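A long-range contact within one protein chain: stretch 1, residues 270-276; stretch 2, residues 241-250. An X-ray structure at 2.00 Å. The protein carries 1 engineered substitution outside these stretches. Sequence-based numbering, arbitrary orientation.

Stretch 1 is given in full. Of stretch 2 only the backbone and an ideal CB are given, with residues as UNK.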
# COMPACT_ATOMS: atom_id res chain seq x y z
N MET A 270 -7.60 -1.37 11.15
CA MET A 270 -6.83 -0.15 11.32
C MET A 270 -5.42 -0.19 10.72
O MET A 270 -4.95 0.80 10.17
CB MET A 270 -6.76 0.17 12.82
CG MET A 270 -6.30 1.57 13.15
SD MET A 270 -6.72 2.01 14.84
CE MET A 270 -7.90 3.35 14.57
N GLN A 271 -4.73 -1.33 10.80
CA GLN A 271 -3.39 -1.39 10.23
C GLN A 271 -3.34 -1.67 8.74
O GLN A 271 -2.27 -1.65 8.14
CB GLN A 271 -2.49 -2.37 11.00
CG GLN A 271 -2.89 -3.81 10.99
CD GLN A 271 -1.84 -4.70 11.65
OE1 GLN A 271 -2.12 -5.84 12.01
NE2 GLN A 271 -0.62 -4.17 11.81
N TYR A 272 -4.50 -1.92 8.13
CA TYR A 272 -4.53 -2.14 6.69
C TYR A 272 -4.68 -0.77 6.05
O TYR A 272 -4.12 -0.52 4.99
CB TYR A 272 -5.68 -3.09 6.29
CG TYR A 272 -5.46 -4.52 6.76
CD1 TYR A 272 -5.71 -4.89 8.08
CD2 TYR A 272 -4.94 -5.49 5.89
CE1 TYR A 272 -5.44 -6.18 8.54
CE2 TYR A 272 -4.68 -6.79 6.34
CZ TYR A 272 -4.93 -7.13 7.67
OH TYR A 272 -4.65 -8.40 8.13
N VAL A 273 -5.42 0.13 6.69
CA VAL A 273 -5.57 1.48 6.15
C VAL A 273 -4.29 2.25 6.47
O VAL A 273 -3.93 3.20 5.77
CB VAL A 273 -6.80 2.22 6.73
CG1 VAL A 273 -8.02 1.31 6.67
CG2 VAL A 273 -6.54 2.65 8.14
N GLY A 274 -3.60 1.83 7.53
CA GLY A 274 -2.35 2.48 7.90
C GLY A 274 -1.28 2.12 6.88
O GLY A 274 -0.36 2.89 6.63
N MET A 275 -1.41 0.94 6.28
CA MET A 275 -0.45 0.47 5.29
C MET A 275 -0.86 0.80 3.85
O MET A 275 -0.00 1.07 3.02
CB MET A 275 -0.27 -1.05 5.41
CG MET A 275 0.58 -1.69 4.31
SD MET A 275 2.31 -1.14 4.31
CE MET A 275 3.16 -2.63 3.83
N PHE A 276 -2.16 0.81 3.58
CA PHE A 276 -2.66 1.06 2.22
C PHE A 276 -3.50 2.31 1.94
O PHE A 276 -3.79 2.59 0.78
CB PHE A 276 -3.45 -0.16 1.74
CG PHE A 276 -2.63 -1.41 1.64
CD1 PHE A 276 -2.80 -2.44 2.56
CD2 PHE A 276 -1.68 -1.55 0.64
CE1 PHE A 276 -2.03 -3.59 2.49
CE2 PHE A 276 -0.90 -2.69 0.55
CZ PHE A 276 -1.07 -3.72 1.48
N UNK A 241 3.28 -9.27 8.86
CA UNK A 241 3.92 -8.95 7.59
C UNK A 241 3.95 -7.43 7.41
O UNK A 241 5.00 -6.84 7.16
CB UNK A 241 3.19 -9.62 6.43
N UNK A 242 2.78 -6.82 7.53
CA UNK A 242 2.64 -5.37 7.38
C UNK A 242 3.60 -4.62 8.29
O UNK A 242 4.41 -3.84 7.82
CB UNK A 242 1.20 -4.94 7.68
N UNK A 243 3.50 -4.87 9.59
CA UNK A 243 4.37 -4.17 10.52
C UNK A 243 5.84 -4.51 10.27
O UNK A 243 6.73 -3.77 10.68
CB UNK A 243 3.99 -4.51 11.96
N UNK A 244 6.08 -5.61 9.57
CA UNK A 244 7.44 -6.05 9.27
C UNK A 244 8.14 -5.25 8.16
O UNK A 244 9.35 -5.05 8.22
CB UNK A 244 7.41 -7.53 8.88
N UNK A 245 7.40 -4.80 7.15
CA UNK A 245 8.00 -4.06 6.04
C UNK A 245 7.55 -2.61 5.87
O UNK A 245 8.12 -1.88 5.05
CB UNK A 245 7.71 -4.81 4.74
N UNK A 246 6.55 -2.18 6.63
CA UNK A 246 6.02 -0.83 6.49
C UNK A 246 7.05 0.30 6.64
O UNK A 246 7.05 1.25 5.85
CB UNK A 246 4.91 -0.63 7.53
N UNK A 247 7.92 0.21 7.63
CA UNK A 247 8.93 1.24 7.85
C UNK A 247 9.97 1.26 6.74
O UNK A 247 10.55 2.30 6.44
CB UNK A 247 9.62 1.03 9.20
N UNK A 248 10.20 0.10 6.12
CA UNK A 248 11.17 0.01 5.04
C UNK A 248 10.77 0.77 3.78
O UNK A 248 11.63 1.21 3.02
CB UNK A 248 11.40 -1.46 4.69
N UNK A 249 9.47 0.91 3.56
CA UNK A 249 8.97 1.62 2.38
C UNK A 249 8.87 3.11 2.69
O UNK A 249 7.79 3.69 2.68
CB UNK A 249 7.61 1.07 1.94
N UNK A 250 10.01 3.72 2.97
CA UNK A 250 10.03 5.14 3.33
C UNK A 250 9.93 6.08 2.14
O UNK A 250 9.67 7.26 2.31
CB UNK A 250 11.31 5.45 4.10

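Stretch 1 is helical, and what it offers across the gap is mostly Met275, with the ring of Tyr272, the amide of Gln271 and the carbonyl of Gly274 beside it. The helical part of stretch 2 runs at 36° to it, with the axes 10.5 Å apart at closest approach, so side chains must fill the space between them.

Position 241 is helical, its CA-to-CB bond points sideways, and nothing of stretch 1 lies within 5.5 Å of its ideal CB. This contact sets no demand there, and many residues would do. It is Ser241, whose OG is hydrogen-bonded elsewhere in the structure.

Position 242 is the most informative. Its CB points toward stretch 1, with the ideal CB 4.6 Å from Gln271 NE2 and 4.7 Å from Met275 CG, and the Tyr272 ring lies farther along. The amide might tempt a polar group, but the ring and the methionine favor an apolar chain long enough to cross the gap; leucine, isoleucine or methionine could all be considered. The deposited residue is Ile242, with chi1 m and chi2 t. Its branches part company: CG2 packs 3.6 Å from Met275 CB and lies 3.8 Å from Gln271 O, while CD1 sits over one face of the Tyr272 ring, 3.8 Å from Tyr272 CE2, in a CH-pi contact. Tyr272 starts with its CB pointing away, yet its ring comes back within reach.

Position 243 points sideways, with its ideal CB 4.6 Å from Gln271 NE2. A small or polar residue would suit this margin, and Ser243 is found; its OG bonds to a residue just outside the stretches rather than to Gln271. Position 244 is out of reach and leaves the choice open; it is Ser244.

At position 245 the CB again points sideways, but its ideal position is 5.1 Å from Met275 CE, so an apolar chain could bend back to the methyl. Ile245, with chi1 p, does this, placing CG1 3.7 Å from Met275 CE.

Position 246 turns toward stretch 1 where the backbones come nearest, its CA 6.7 Å from the CA of Met275. The ideal CB is 4.2 Å from Met275 SD, and the carbonyl of Gly274 lies on the same side. A medium-sized aliphatic residue fits, valine perhaps, or something longer. Ile246 is extended, t and t: CG1 lies 3.8 Å from Met275 SD, and CD1 reaches to 3.9 Å from Gly274 O.

Positions 247 and 248 are out of reach, and stretch 1 dictates nothing; they are Ser247 and Gly248.

Position 249 points toward stretch 1 from a non-helical backbone (phi/psi -87/63), yet its ideal CB has no neighbor there within 5.5 Å. A longer chain is needed to close the distance, and the nearby Met275 methyl favors an apolar one. Leu249 does so, bringing CD1 to 4.1 Å from Met275 CE.

Position 250, out of reach, is Asn250. No hydrogen bond crosses the contact: the rule here is apolar packing around one methionine.

Stretch 2, residues 241-250: SISSIISGLN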
# COMPACT_ATOMS: atom_id res chain seq x y z
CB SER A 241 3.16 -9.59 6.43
OG SER A 241 3.38 -10.99 6.38
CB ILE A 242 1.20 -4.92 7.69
CG1 ILE A 242 0.24 -5.50 6.64
CG2 ILE A 242 1.13 -3.39 7.73
CD1 ILE A 242 -1.23 -5.26 6.93
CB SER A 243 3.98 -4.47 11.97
OG SER A 243 3.92 -5.85 12.24
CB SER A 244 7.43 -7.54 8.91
OG SER A 244 8.74 -8.04 8.79
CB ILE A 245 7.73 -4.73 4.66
CG1 ILE A 245 6.24 -4.62 4.31
CG2 ILE A 245 8.16 -6.19 4.69
CD1 ILE A 245 5.91 -4.92 2.85
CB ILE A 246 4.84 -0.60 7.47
CG1 ILE A 246 4.13 0.71 7.13
CG2 ILE A 246 5.33 -0.65 8.91
CD1 ILE A 246 2.79 0.90 7.84
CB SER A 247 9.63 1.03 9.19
OG SER A 247 8.72 1.17 10.27
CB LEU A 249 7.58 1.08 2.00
CG LEU A 249 7.51 -0.37 1.53
CD1 LEU A 249 6.08 -0.87 1.62
CD2 LEU A 249 8.05 -0.48 0.11
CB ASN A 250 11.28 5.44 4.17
CG ASN A 250 12.56 5.25 3.39
OD1 ASN A 250 12.75 4.23 2.73
ND2 ASN A 250 13.45 6.24 3.46
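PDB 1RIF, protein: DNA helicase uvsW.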